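Local coordinates for protein frutapin (Artocarpus altilis, PDB 5KRP) that probably binds mannose-type sugars, as a carbohydrate-binding lectin of the jacalin-related family, at residues 32-37 with 111-116; 38-43 with 56-61; 95-100 with 142-147. All blocks are in the same frame, centred on the assembly; numbering follows the deposited sequence. Where two conformers were deposited one is given.

Together the three contacts illustrate how a beta-prism of jacalin type, with its three four-stranded antiparallel sheets, is held together. Contact 1 joins the sheet containing strand 26-34 to the one containing strand 109-114; contact 3 joins the latter, through strand 95-104, to the sheet of strand 141-149; contact 2 lays a loop along strand 38-47. The centres of contacts 1 and 3 are about 11 Å apart, and that of contact 2 lies about 12 Å from each. Arg98 NH2 of contact 3 forms a salt bridge with Glu115 OE1 of contact 1 at 2.8 Å. Asp142 (contact 3), where jacalin-related lectins probably bind sugar, and His57 (contact 2) each hydrogen-bond glycerol, probably from the crystallisation liquor.

Contact 1 of 3, residues 32-37 with 111-116; sequences LSYKEA and GPYGEE
Tyr34 and Tyr113 meet where two sheets of the jacalin-like beta-prism converge, the short strand segments 32-34 and 111-114 running at 61° to each other with no hydrogen bond between residues 32-37 and 111-116. The side chain of Tyr34 carries much of the contact. Its CB rests 3.9 Å from Gly114 N, and CG stands between its own backbone N and carbonyl carbon (chi1 64°), a choice that starts the ring off over the neighbouring strand. From there the two sides of the ring meet different partners. CD2 runs back to the backbone, 3.4 Å from Gly114 N, while CE1 reaches the other aromatic ring, 3.7 Å from Tyr113 CD1. CZ still feels that same CD1 atom. One face of the Tyr34 ring receives Tyr113 CB in a CH-pi contact, 4.2 Å from the ring centroid, although the ring planes themselves, inclined at 46°, form neither a stack nor a T-shaped pair. Leu32 comes in beside them, its CD1 4.0 Å from Tyr113 CB, and the Leu32 side chain crosses that of Tyr113 at about a right angle.

Beyond the aromatic pair the chain passes Gly114, whose positive phi suits a residue without CB, and ends in a polar rim. There Glu36 and Glu115 lie side by side; the carboxylate of Glu115 is drawn to Arg98 by a salt bridge, and Arg98 NE also binds Glu36 O. Closer in, Gly114 CA directs a hydrogen at Lys35 O, 3.5 Å away.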
ATOM      1  N   LEU A  32      -1.073  23.547  17.340  1.00 20.43           N
ATOM      2  CA  LEU A  32      -2.348  23.410  17.924  1.00 19.07           C
ATOM      3  C   LEU A  32      -2.523  24.470  18.999  1.00 22.08           C
ATOM      4  O   LEU A  32      -1.540  25.100  19.399  1.00 21.76           O
ATOM      5  CB  LEU A  32      -2.520  21.987  18.451  1.00 22.92           C
ATOM      6  CG  LEU A  32      -1.581  21.451  19.473  1.00 22.89           C
ATOM      7  CD1 LEU A  32      -2.050  21.879  20.898  1.00 24.88           C
ATOM      8  CD2 LEU A  32      -1.537  19.948  19.445  1.00 24.52           C
ATOM      9  N   SER A  33      -3.789  24.692  19.385  1.00 19.49           N
ATOM     10  CA  SER A  33      -4.094  25.524  20.598  1.00 21.04           C
ATOM     11  C   SER A  33      -4.842  24.684  21.614  1.00 21.59           C
ATOM     12  O   SER A  33      -5.485  23.667  21.271  1.00 19.29           O
ATOM     13  CB  SER A  33      -4.847  26.793  20.250  1.00 20.98           C
ATOM     14  OG  SER A  33      -6.182  26.513  19.929  1.00 20.06           O
ATOM     15  N   TYR A  34      -4.672  25.028  22.892  1.00 20.83           N
ATOM     16  CA  TYR A  34      -5.290  24.299  23.960  1.00 20.63           C
ATOM     17  C   TYR A  34      -5.528  25.179  25.208  1.00 23.32           C
ATOM     18  O   TYR A  34      -4.851  26.213  25.386  1.00 20.51           O
ATOM     19  CB  TYR A  34      -4.456  23.136  24.419  1.00 21.01           C
ATOM     20  CG  TYR A  34      -3.128  23.518  25.030  1.00 21.80           C
ATOM     21  CD1 TYR A  34      -2.011  23.804  24.222  1.00 26.26           C
ATOM     22  CD2 TYR A  34      -2.976  23.590  26.449  1.00 25.63           C
ATOM     23  CE1 TYR A  34      -0.773  24.163  24.799  1.00 27.49           C
ATOM     24  CE2 TYR A  34      -1.755  23.978  27.021  1.00 27.34           C
ATOM     25  CZ  TYR A  34      -0.663  24.214  26.188  1.00 29.30           C
ATOM     26  OH  TYR A  34       0.557  24.578  26.705  1.00 35.73           O
ATOM     27  N   LYS A  35      -6.473  24.691  26.007  1.00 22.82           N
ATOM     28  CA  LYS A  35      -6.598  25.098  27.436  1.00 24.29           C
ATOM     29  C   LYS A  35      -7.368  23.978  28.153  1.00 25.08           C
ATOM     30  O   LYS A  35      -6.780  22.943  28.485  1.00 26.69           O
ATOM     31  CB  LYS A  35      -7.209  26.557  27.509  1.00 29.14           C
ATOM     32  CG  LYS A  35      -7.147  27.131  28.934  1.00 30.74           C
ATOM     33  CD  LYS A  35      -5.741  27.575  29.286  1.00 35.65           C
ATOM     34  CE  LYS A  35      -5.574  27.885  30.794  1.00 40.20           C
ATOM     35  NZ  LYS A  35      -4.343  28.702  31.064  1.00 44.75           N
ATOM     36  N   GLU A  36      -8.694  24.081  28.268  1.00 24.63           N
ATOM     37  CA  GLU A  36      -9.471  23.000  28.834  1.00 25.66           C
ATOM     38  C   GLU A  36      -9.611  21.815  27.865  1.00 23.45           C
ATOM     39  O   GLU A  36      -9.890  20.685  28.264  1.00 24.21           O
ATOM     40  CB  GLU A  36     -10.867  23.525  29.226  1.00 29.38           C
ATOM     41  CG  GLU A  36     -10.760  24.515  30.392  1.00 32.53           C
ATOM     42  CD  GLU A  36     -10.503  25.959  30.001  1.00 33.18           C
ATOM     43  OE1 GLU A  36     -10.515  26.392  28.799  1.00 29.69           O
ATOM     44  OE2 GLU A  36     -10.363  26.729  30.980  1.00 39.00           O
ATOM     45  N   ALA A  37      -9.495  22.138  26.599  1.00 21.37           N
ATOM     46  CA  ALA A  37      -9.634  21.117  25.539  1.00 19.65           C
ATOM     47  C   ALA A  37      -8.651  21.524  24.450  1.00 20.22           C
ATOM     48  O   ALA A  37      -8.008  22.568  24.542  1.00 17.56           O
ATOM     49  CB  ALA A  37     -11.047  21.090  25.018  1.00 20.83           C
ATOM     50  N   GLY A 111       3.640  17.024  24.645  1.00 22.80           N
ATOM     51  CA  GLY A 111       2.395  17.027  25.407  1.00 24.83           C
ATOM     52  C   GLY A 111       2.551  16.304  26.706  1.00 24.75           C
ATOM     53  O   GLY A 111       3.710  15.924  27.129  1.00 24.27           O
ATOM     54  N   PRO A 112       1.450  15.995  27.376  1.00 21.96           N
ATOM     55  CA  PRO A 112       0.020  16.269  26.984  1.00 20.18           C
ATOM     56  C   PRO A 112      -0.308  17.776  26.878  1.00 22.77           C
ATOM     57  O   PRO A 112       0.245  18.602  27.613  1.00 26.01           O
ATOM     58  CB  PRO A 112      -0.735  15.625  28.114  1.00 23.70           C
ATOM     59  CG  PRO A 112       0.189  15.797  29.330  1.00 24.55           C
ATOM     60  CD  PRO A 112       1.577  15.568  28.788  1.00 24.91           C
ATOM     61  N   TYR A 113      -1.146  18.127  25.908  1.00 19.29           N
ATOM     62  CA  TYR A 113      -1.692  19.449  25.748  1.00 20.91           C
ATOM     63  C   TYR A 113      -3.129  19.330  26.097  1.00 24.66           C
ATOM     64  O   TYR A 113      -3.767  18.375  25.666  1.00 23.47           O
ATOM     65  CB  TYR A 113      -1.569  19.880  24.321  1.00 20.49           C
ATOM     66  CG  TYR A 113      -0.099  19.892  23.875  1.00 23.83           C
ATOM     67  CD1 TYR A 113       0.818  20.790  24.415  1.00 24.46           C
ATOM     68  CD2 TYR A 113       0.375  18.948  22.955  1.00 22.70           C
ATOM     69  CE1 TYR A 113       2.163  20.797  23.994  1.00 25.08           C
ATOM     70  CE2 TYR A 113       1.714  18.941  22.557  1.00 23.00           C
ATOM     71  CZ  TYR A 113       2.594  19.845  23.075  1.00 24.52           C
ATOM     72  OH  TYR A 113       3.907  19.768  22.670  1.00 24.56           O
ATOM     73  N   GLY A 114      -3.667  20.265  26.892  1.00 23.57           N
ATOM     74  CA  GLY A 114      -5.065  20.191  27.230  1.00 22.22           C
ATOM     75  C   GLY A 114      -5.271  19.555  28.587  1.00 25.17           C
ATOM     76  O   GLY A 114      -4.362  19.556  29.424  1.00 28.49           O
ATOM     77  N   GLU A 115      -6.454  19.015  28.829  1.00 22.31           N
ATOM     78  CA  GLU A 115      -6.700  18.308  30.084  1.00 22.72           C
ATOM     79  C   GLU A 115      -6.960  16.842  29.888  1.00 21.35           C
ATOM     80  O   GLU A 115      -7.819  16.477  29.103  1.00 21.55           O
ATOM     81  CB  GLU A 115      -7.910  18.888  30.833  1.00 26.70           C
ATOM     82  CG  GLU A 115      -7.710  20.382  31.156  1.00 31.35           C
ATOM     83  CD  GLU A 115      -8.895  21.032  31.914  1.00 39.54           C
ATOM     84  OE1 GLU A 115     -10.014  20.454  31.945  1.00 41.72           O
ATOM     85  OE2 GLU A 115      -8.692  22.154  32.444  1.00 48.13           O
ATOM     86  N   GLU A 116      -6.317  16.033  30.698  1.00 21.65           N
ATOM     87  CA  GLU A 116      -6.487  14.557  30.657  1.00 24.63           C
ATOM     88  C   GLU A 116      -7.731  14.093  31.391  1.00 25.03           C
ATOM     89  O   GLU A 116      -7.663  13.485  32.440  1.00 31.59           O
ATOM     90  CB  GLU A 116      -5.210  13.846  31.067  1.00 28.03           C
ATOM     91  CG  GLU A 116      -4.021  14.228  30.163  1.00 27.99           C
ATOM     92  CD  GLU A 116      -2.796  13.353  30.398  1.00 31.78           C
ATOM     93  OE1 GLU A 116      -2.465  13.141  31.582  1.00 38.36           O
ATOM     94  OE2 GLU A 116      -2.172  12.843  29.420  1.00 33.22           O
TER

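Contact 2 of 3, residues 38-43 with 56-61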
ATOM      1  N   ILE A  38      -8.622  20.768  23.337  1.00 19.13           N
ATOM      2  CA  ILE A  38      -7.915  21.226  22.165  1.00 18.06           C
ATOM      3  C   ILE A  38      -8.815  22.071  21.285  1.00 17.00           C
ATOM      4  O   ILE A  38      -9.989  21.695  20.989  1.00 18.17           O
ATOM      5  CB  ILE A  38      -7.388  19.975  21.337  1.00 17.18           C
ATOM      6  CG1 ILE A  38      -6.565  19.028  22.190  1.00 18.05           C
ATOM      7  CG2 ILE A  38      -6.698  20.453  20.063  1.00 18.58           C
ATOM      8  CD1 ILE A  38      -5.296  19.572  22.776  1.00 18.41           C
ATOM      9  N   GLY A  39      -8.269  23.222  20.847  1.00 18.75           N
ATOM     10  CA  GLY A  39      -8.897  24.170  19.960  1.00 20.36           C
ATOM     11  C   GLY A  39      -8.417  24.002  18.509  1.00 19.61           C
ATOM     12  O   GLY A  39      -8.958  23.231  17.747  1.00 20.41           O
ATOM     13  N   SER A  40      -7.432  24.794  18.108  1.00 19.22           N
ATOM     14  CA  SER A  40      -6.954  24.807  16.740  1.00 18.34           C
ATOM     15  C   SER A  40      -6.073  23.564  16.478  1.00 16.76           C
ATOM     16  O   SER A  40      -5.443  23.042  17.361  1.00 17.97           O
ATOM     17  CB  SER A  40      -6.108  26.046  16.533  1.00 20.02           C
ATOM     18  OG  SER A  40      -6.864  27.260  16.760  1.00 18.99           O
ATOM     19  N   PHE A  41      -5.984  23.206  15.218  1.00 17.49           N
ATOM     20  CA  PHE A  41      -5.146  22.132  14.770  1.00 19.75           C
ATOM     21  C   PHE A  41      -4.853  22.370  13.306  1.00 20.16           C
ATOM     22  O   PHE A  41      -5.742  22.392  12.444  1.00 20.83           O
ATOM     23  CB  PHE A  41      -5.839  20.767  14.999  1.00 19.07           C
ATOM     24  CG  PHE A  41      -4.925  19.578  14.707  1.00 18.55           C
ATOM     25  CD1 PHE A  41      -4.795  19.097  13.415  1.00 19.27           C
ATOM     26  CD2 PHE A  41      -4.180  18.997  15.709  1.00 20.37           C
ATOM     27  CE1 PHE A  41      -3.978  17.945  13.173  1.00 19.41           C
ATOM     28  CE2 PHE A  41      -3.339  17.919  15.462  1.00 21.14           C
ATOM     29  CZ  PHE A  41      -3.232  17.413  14.215  1.00 19.32           C
ATOM     30  N   SER A  42      -3.588  22.507  12.994  1.00 18.14           N
ATOM     31  CA  SER A  42      -3.155  22.623  11.590  0.50 19.88           C
ATOM     32  C   SER A  42      -1.752  22.037  11.418  1.00 19.57           C
ATOM     33  O   SER A  42      -0.982  21.973  12.367  1.00 19.96           O
ATOM     34  CB  SER A  42      -3.183  24.100  11.123  0.50 22.14           C
ATOM     35  OG  SER A  42      -4.364  24.821  11.545  0.50 22.56           O
ATOM     36  N   VAL A  43      -1.414  21.661  10.184  1.00 18.73           N
ATOM     37  CA  VAL A  43      -0.169  20.898   9.966  1.00 18.18           C
ATOM     38  C   VAL A  43       0.569  21.442   8.735  1.00 16.32           C
ATOM     39  O   VAL A  43      -0.009  21.812   7.757  1.00 17.03           O
ATOM     40  CB  VAL A  43      -0.539  19.403   9.696  1.00 19.02           C
ATOM     41  CG1 VAL A  43       0.711  18.513   9.521  1.00 19.22           C
ATOM     42  CG2 VAL A  43      -1.468  18.882  10.785  1.00 20.71           C
ATOM     43  N   LYS A  56      -5.839  25.599   7.588  1.00 21.22           N
ATOM     44  CA  LYS A  56      -5.994  25.875   9.022  1.00 22.79           C
ATOM     45  C   LYS A  56      -7.354  25.409   9.533  1.00 19.59           C
ATOM     46  O   LYS A  56      -8.351  25.518   8.841  1.00 22.06           O
ATOM     47  CB  LYS A  56      -5.816  27.398   9.272  1.00 28.50           C
ATOM     48  CG  LYS A  56      -4.491  27.979   8.839  1.00 30.23           C
ATOM     49  CD  LYS A  56      -3.367  27.438   9.702  1.00 36.32           C
ATOM     50  CE  LYS A  56      -1.972  28.014   9.388  1.00 41.20           C
ATOM     51  NZ  LYS A  56      -0.897  26.932   9.417  1.00 41.58           N
ATOM     52  N   HIS A  57      -7.379  24.805  10.699  1.00 17.84           N
ATOM     53  CA  HIS A  57      -8.637  24.432  11.404  1.00 17.44           C
ATOM     54  C   HIS A  57      -8.577  25.142  12.777  1.00 17.68           C
ATOM     55  O   HIS A  57      -8.297  24.572  13.834  1.00 18.53           O
ATOM     56  CB  HIS A  57      -8.752  22.895  11.493  1.00 18.40           C
ATOM     57  CG  HIS A  57      -8.412  22.243  10.179  1.00 16.65           C
ATOM     58  ND1 HIS A  57      -9.238  22.365   9.091  1.00 19.54           N
ATOM     59  CD2 HIS A  57      -7.378  21.464   9.785  1.00 17.58           C
ATOM     60  CE1 HIS A  57      -8.702  21.739   8.052  1.00 17.54           C
ATOM     61  NE2 HIS A  57      -7.567  21.202   8.441  1.00 16.60           N
ATOM     62  N   THR A  58      -8.856  26.436  12.692  1.00 19.42           N
ATOM     63  CA  THR A  58      -8.605  27.358  13.770  1.00 20.59           C
ATOM     64  C   THR A  58      -9.842  27.409  14.670  1.00 19.57           C
ATOM     65  O   THR A  58     -10.984  27.512  14.170  1.00 21.13           O
ATOM     66  CB  THR A  58      -8.292  28.738  13.146  1.00 24.34           C
ATOM     67  OG1 THR A  58      -7.080  28.619  12.369  1.00 25.48           O
ATOM     68  CG2 THR A  58      -8.052  29.805  14.220  1.00 25.12           C
ATOM     69  N   SER A  59      -9.612  27.383  15.977  1.00 18.18           N
ATOM     70  CA  SER A  59     -10.636  27.630  16.968  1.00 20.02           C
ATOM     71  C   SER A  59     -10.693  29.170  17.246  1.00 20.45           C
ATOM     72  O   SER A  59      -9.654  29.860  17.272  1.00 18.05           O
ATOM     73  CB  SER A  59     -10.296  26.899  18.298  1.00 22.02           C
ATOM     74  OG  SER A  59     -11.136  27.460  19.329  1.00 22.39           O
ATOM     75  N   LYS A  60     -11.899  29.708  17.284  1.00 18.58           N
ATOM     76  CA  LYS A  60     -12.061  31.153  17.568  1.00 21.64           C
ATOM     77  C   LYS A  60     -11.723  31.482  19.025  1.00 19.82           C
ATOM     78  O   LYS A  60     -11.648  32.672  19.366  1.00 22.76           O
ATOM     79  CB  LYS A  60     -13.499  31.554  17.274  1.00 24.29           C
ATOM     80  CG  LYS A  60     -14.420  30.986  18.337  1.00 26.82           C
ATOM     81  CD  LYS A  60     -15.884  31.180  17.943  1.00 31.68           C
ATOM     82  CE  LYS A  60     -16.785  30.981  19.157  1.00 33.65           C
ATOM     83  NZ  LYS A  60     -18.233  31.251  18.879  1.00 40.26           N
ATOM     84  N   LEU A  61     -11.539  30.485  19.879  1.00 19.01           N
ATOM     85  CA  LEU A  61     -11.280  30.732  21.310  1.00 24.17           C
ATOM     86  C   LEU A  61      -9.844  31.143  21.570  1.00 24.33           C
ATOM     87  O   LEU A  61      -8.914  30.625  20.974  1.00 23.00           O
ATOM     88  CB  LEU A  61     -11.656  29.502  22.160  1.00 25.82           C
ATOM     89  CG  LEU A  61     -13.151  29.017  22.102  1.00 28.25           C
ATOM     90  CD1 LEU A  61     -13.320  27.740  22.860  1.00 29.38           C
ATOM     91  CD2 LEU A  61     -14.156  30.081  22.573  1.00 29.87           C
TER
HETATM   92  O   HOH W   1      -9.314  22.172  15.137  1.00 17.26           O
HETATM   93  O   HOH W   2      -1.076  24.727   7.937  1.00 32.19           O
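Ser40 OG takes a nearly straight hydrogen bond from Ser59 N, 2.9 Å long with an angle of 165° at the hydrogen, and so fixes the loop 56-61 against strand 38-47. With chi1 at -61°, OG sits beside its own backbone N and faces the passing loop. Packing is close here: Ser59 CB lies 3.5 Å from Gly39 C, against a residue with no side chain to interfere. Ser59 OG accepts from Leu61 N in an ST turn and is hydrogen-bonded to Asp139 O.

One step along, Phe41 N donates to His57 O at 3.0 Å, approaching from above the carbonyl plane, while the return bond from His57 N to Phe41 O is long and weak. Ser42 was modelled in two conformers; in one of them its OG also accepts from His57 N, a bond that is therefore less certain. The His57 ring is held separately, stacked on Trp19 and bonded to Asp21 through NE2, and meets a glycerol through ND1.

In contrast to the direct Ser40-Ser59 grip, two waters bridge the segments at separate points. One links Gly39 O (2.8 Å) with His57 O; toward the other end Lys56 curls its aliphatic chain past Ser42 until NZ gives a hydrogen to a second water that binds Val43 O. The Ser40 hydroxyl and the waters thus supplement a sparse backbone pairing, which implies a loop pinned at a few polar points rather than one zipped on as a regular strand.

Contact 3 of 3, residues 95-100 with 142-147; sequences PVVRSL and DAIGVH
Asp142 OD2 is gripped by at least two partners: a water that donates to it at 2.6 Å and a glycerol hydroxyl. The same water also donates to Pro95 O at 2.8 Å, and thereby ties the aspartate to the start of strand 95-104. The carboxylate further brushes a methyl group, Val96 CG1 lying 4.1 Å from OD2. Beneath this polar end the backbones draw close without any direct hydrogen bond between the segments; Val96 CA instead points a hydrogen at Asp142 O, 3.5 Å away with an angle of 156°.

Deeper in, the side-chain contacts become mainly apolar. Val97 has CG2 beside its own backbone N, anti to the carbonyl carbon, which brings that methyl within 3.8 Å of Ala143 CA. Leu100 CD2 and Val97 CG2 both approach Ile144 CG2, the isoleucine being modelled in two conformers. Ile38 touches Val97 and Leu100, and Phe41 touches Ile144, so the third sheet completes the core.

Each strand carries a classic beta bulge, at Arg98-Ser99 and at Asp142-Ala143. Three sheets closing on an apolar centre mark the beta-prism, and Asp142 at its end, holding glycerol, is consistent with the aspartate of the sugar-binding site in jacalin-related lectins.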
ATOM      1  N   PRO A  95     -19.121  15.211  23.034  1.00 21.46           N
ATOM      2  CA  PRO A  95     -17.694  14.883  23.256  1.00 20.08           C
ATOM      3  C   PRO A  95     -16.773  15.623  22.275  1.00 18.76           C
ATOM      4  O   PRO A  95     -17.060  15.741  21.100  1.00 18.87           O
ATOM      5  CB  PRO A  95     -17.636  13.376  23.026  1.00 21.57           C
ATOM      6  CG  PRO A  95     -19.082  12.902  23.179  1.00 21.91           C
ATOM      7  CD  PRO A  95     -19.852  13.981  22.592  1.00 22.11           C
ATOM      8  N   VAL A  96     -15.671  16.106  22.814  1.00 18.22           N
ATOM      9  CA  VAL A  96     -14.590  16.713  22.075  1.00 17.72           C
ATOM     10  C   VAL A  96     -13.238  16.149  22.491  1.00 17.41           C
ATOM     11  O   VAL A  96     -13.103  15.371  23.448  1.00 17.25           O
ATOM     12  CB  VAL A  96     -14.577  18.282  22.248  1.00 17.50           C
ATOM     13  CG1 VAL A  96     -15.893  18.881  21.893  1.00 18.93           C
ATOM     14  CG2 VAL A  96     -14.178  18.692  23.650  1.00 17.41           C
ATOM     15  N   VAL A  97     -12.193  16.554  21.764  1.00 16.19           N
ATOM     16  CA  VAL A  97     -10.839  16.140  22.107  1.00 16.46           C
ATOM     17  C   VAL A  97     -10.303  17.064  23.183  1.00 16.92           C
ATOM     18  O   VAL A  97     -10.095  18.241  22.921  1.00 19.14           O
ATOM     19  CB  VAL A  97      -9.882  16.205  20.877  1.00 16.43           C
ATOM     20  CG1 VAL A  97      -8.475  15.795  21.270  1.00 15.13           C
ATOM     21  CG2 VAL A  97     -10.453  15.356  19.720  1.00 16.30           C
ATOM     22  N   ARG A  98     -10.140  16.505  24.368  1.00 16.98           N
ATOM     23  CA  ARG A  98      -9.789  17.239  25.588  1.00 17.93           C
ATOM     24  C   ARG A  98      -8.293  17.347  25.712  1.00 18.44           C
ATOM     25  O   ARG A  98      -7.764  18.360  26.192  1.00 18.74           O
ATOM     26  CB  ARG A  98     -10.403  16.603  26.852  1.00 18.88           C
ATOM     27  CG  ARG A  98     -11.929  16.586  26.916  1.00 21.90           C
ATOM     28  CD  ARG A  98     -12.579  17.959  26.928  1.00 25.54           C
ATOM     29  NE  ARG A  98     -12.027  18.663  28.061  1.00 26.46           N
ATOM     30  CZ  ARG A  98     -12.493  18.580  29.300  1.00 30.45           C
ATOM     31  NH1 ARG A  98     -13.615  17.917  29.585  1.00 30.12           N
ATOM     32  NH2 ARG A  98     -11.810  19.165  30.245  1.00 30.32           N
ATOM     33  N   SER A  99      -7.574  16.351  25.202  1.00 17.47           N
ATOM     34  CA  SER A  99      -6.104  16.346  25.301  1.00 16.66           C
ATOM     35  C   SER A  99      -5.502  15.592  24.076  1.00 18.64           C
ATOM     36  O   SER A  99      -6.124  14.623  23.591  1.00 17.57           O
ATOM     37  CB  SER A  99      -5.663  15.581  26.527  1.00 18.51           C
ATOM     38  OG  SER A  99      -4.316  15.801  26.810  1.00 24.10           O
ATOM     39  N   LEU A 100      -4.279  15.969  23.722  1.00 18.01           N
ATOM     40  CA  LEU A 100      -3.449  15.229  22.755  1.00 17.24           C
ATOM     41  C   LEU A 100      -2.005  15.090  23.291  1.00 20.17           C
ATOM     42  O   LEU A 100      -1.465  15.963  23.963  1.00 19.89           O
ATOM     43  CB  LEU A 100      -3.420  15.877  21.368  1.00 17.65           C
ATOM     44  CG  LEU A 100      -4.685  15.806  20.577  1.00 18.72           C
ATOM     45  CD1 LEU A 100      -4.587  16.700  19.403  1.00 20.19           C
ATOM     46  CD2 LEU A 100      -4.962  14.368  20.097  1.00 20.63           C
ATOM     47  N   ASP A 142     -13.633  18.832  17.813  1.00 16.88           N
ATOM     48  CA  ASP A 142     -14.538  17.740  18.177  1.00 18.12           C
ATOM     49  C   ASP A 142     -13.960  16.321  18.010  1.00 15.76           C
ATOM     50  O   ASP A 142     -14.207  15.443  18.838  1.00 15.90           O
ATOM     51  CB  ASP A 142     -15.789  17.842  17.315  1.00 16.65           C
ATOM     52  CG  ASP A 142     -16.618  19.098  17.598  1.00 21.72           C
ATOM     53  OD1 ASP A 142     -16.239  20.213  17.165  1.00 20.38           O
ATOM     54  OD2 ASP A 142     -17.693  18.976  18.246  1.00 17.54           O
ATOM     55  N   ALA A 143     -13.160  16.101  16.973  1.00 15.03           N
ATOM     56  CA  ALA A 143     -12.672  14.724  16.712  1.00 14.61           C
ATOM     57  C   ALA A 143     -11.455  14.814  15.793  1.00 14.20           C
ATOM     58  O   ALA A 143     -11.297  15.789  15.055  1.00 15.15           O
ATOM     59  CB  ALA A 143     -13.759  13.866  16.058  1.00 16.49           C
ATOM     60  N   ILE A 144     -10.602  13.816  15.915  1.00 15.37           N
ATOM     61  CA  ILE A 144      -9.428  13.723  15.051  0.50 15.13           C
ATOM     62  C   ILE A 144      -9.152  12.289  14.640  1.00 14.67           C
ATOM     63  O   ILE A 144      -9.275  11.326  15.436  1.00 14.89           O
ATOM     64  CB  ILE A 144      -8.228  14.409  15.703  0.50 14.94           C
ATOM     65  CG1 ILE A 144      -7.026  14.523  14.762  0.50 16.50           C
ATOM     66  CG2 ILE A 144      -7.720  13.663  16.893  0.50 14.99           C
ATOM     67  CD1 ILE A 144      -5.796  14.844  15.609  0.50 16.77           C
ATOM     68  N   GLY A 145      -8.754  12.172  13.353  1.00 16.75           N
ATOM     69  CA  GLY A 145      -8.437  10.872  12.755  1.00 17.27           C
ATOM     70  C   GLY A 145      -7.136  10.956  11.952  1.00 15.91           C
ATOM     71  O   GLY A 145      -6.649  12.032  11.719  1.00 14.01           O
ATOM     72  N   VAL A 146      -6.618   9.803  11.538  1.00 16.40           N
ATOM     73  CA  VAL A 146      -5.274   9.771  10.951  0.50 15.90           C
ATOM     74  C   VAL A 146      -5.227   8.881   9.741  1.00 15.31           C
ATOM     75  O   VAL A 146      -5.734   7.773   9.712  1.00 15.49           O
ATOM     76  CB  VAL A 146      -4.095   9.483  11.934  0.50 17.35           C
ATOM     77  CG1 VAL A 146      -4.090  10.489  13.078  0.50 18.17           C
ATOM     78  CG2 VAL A 146      -4.131   8.080  12.476  0.50 18.21           C
ATOM     79  N   HIS A 147      -4.569   9.421   8.701  1.00 15.10           N
ATOM     80  CA  HIS A 147      -4.260   8.654   7.502  1.00 15.46           C
ATOM     81  C   HIS A 147      -2.862   8.044   7.641  1.00 17.23           C
ATOM     82  O   HIS A 147      -1.936   8.760   8.051  1.00 13.88           O
ATOM     83  CB  HIS A 147      -4.241   9.569   6.274  1.00 16.11           C
ATOM     84  CG  HIS A 147      -5.561  10.231   5.970  1.00 16.79           C
ATOM     85  ND1 HIS A 147      -6.708   9.509   5.662  1.00 19.44           N
ATOM     86  CD2 HIS A 147      -5.917  11.546   5.889  1.00 19.29           C
ATOM     87  CE1 HIS A 147      -7.703  10.344   5.410  1.00 20.79           C
ATOM     88  NE2 HIS A 147      -7.255  11.584   5.552  1.00 20.69           N
TER
HETATM   89  O   HOH W   3     -18.672  16.655  19.049  1.00 19.36           O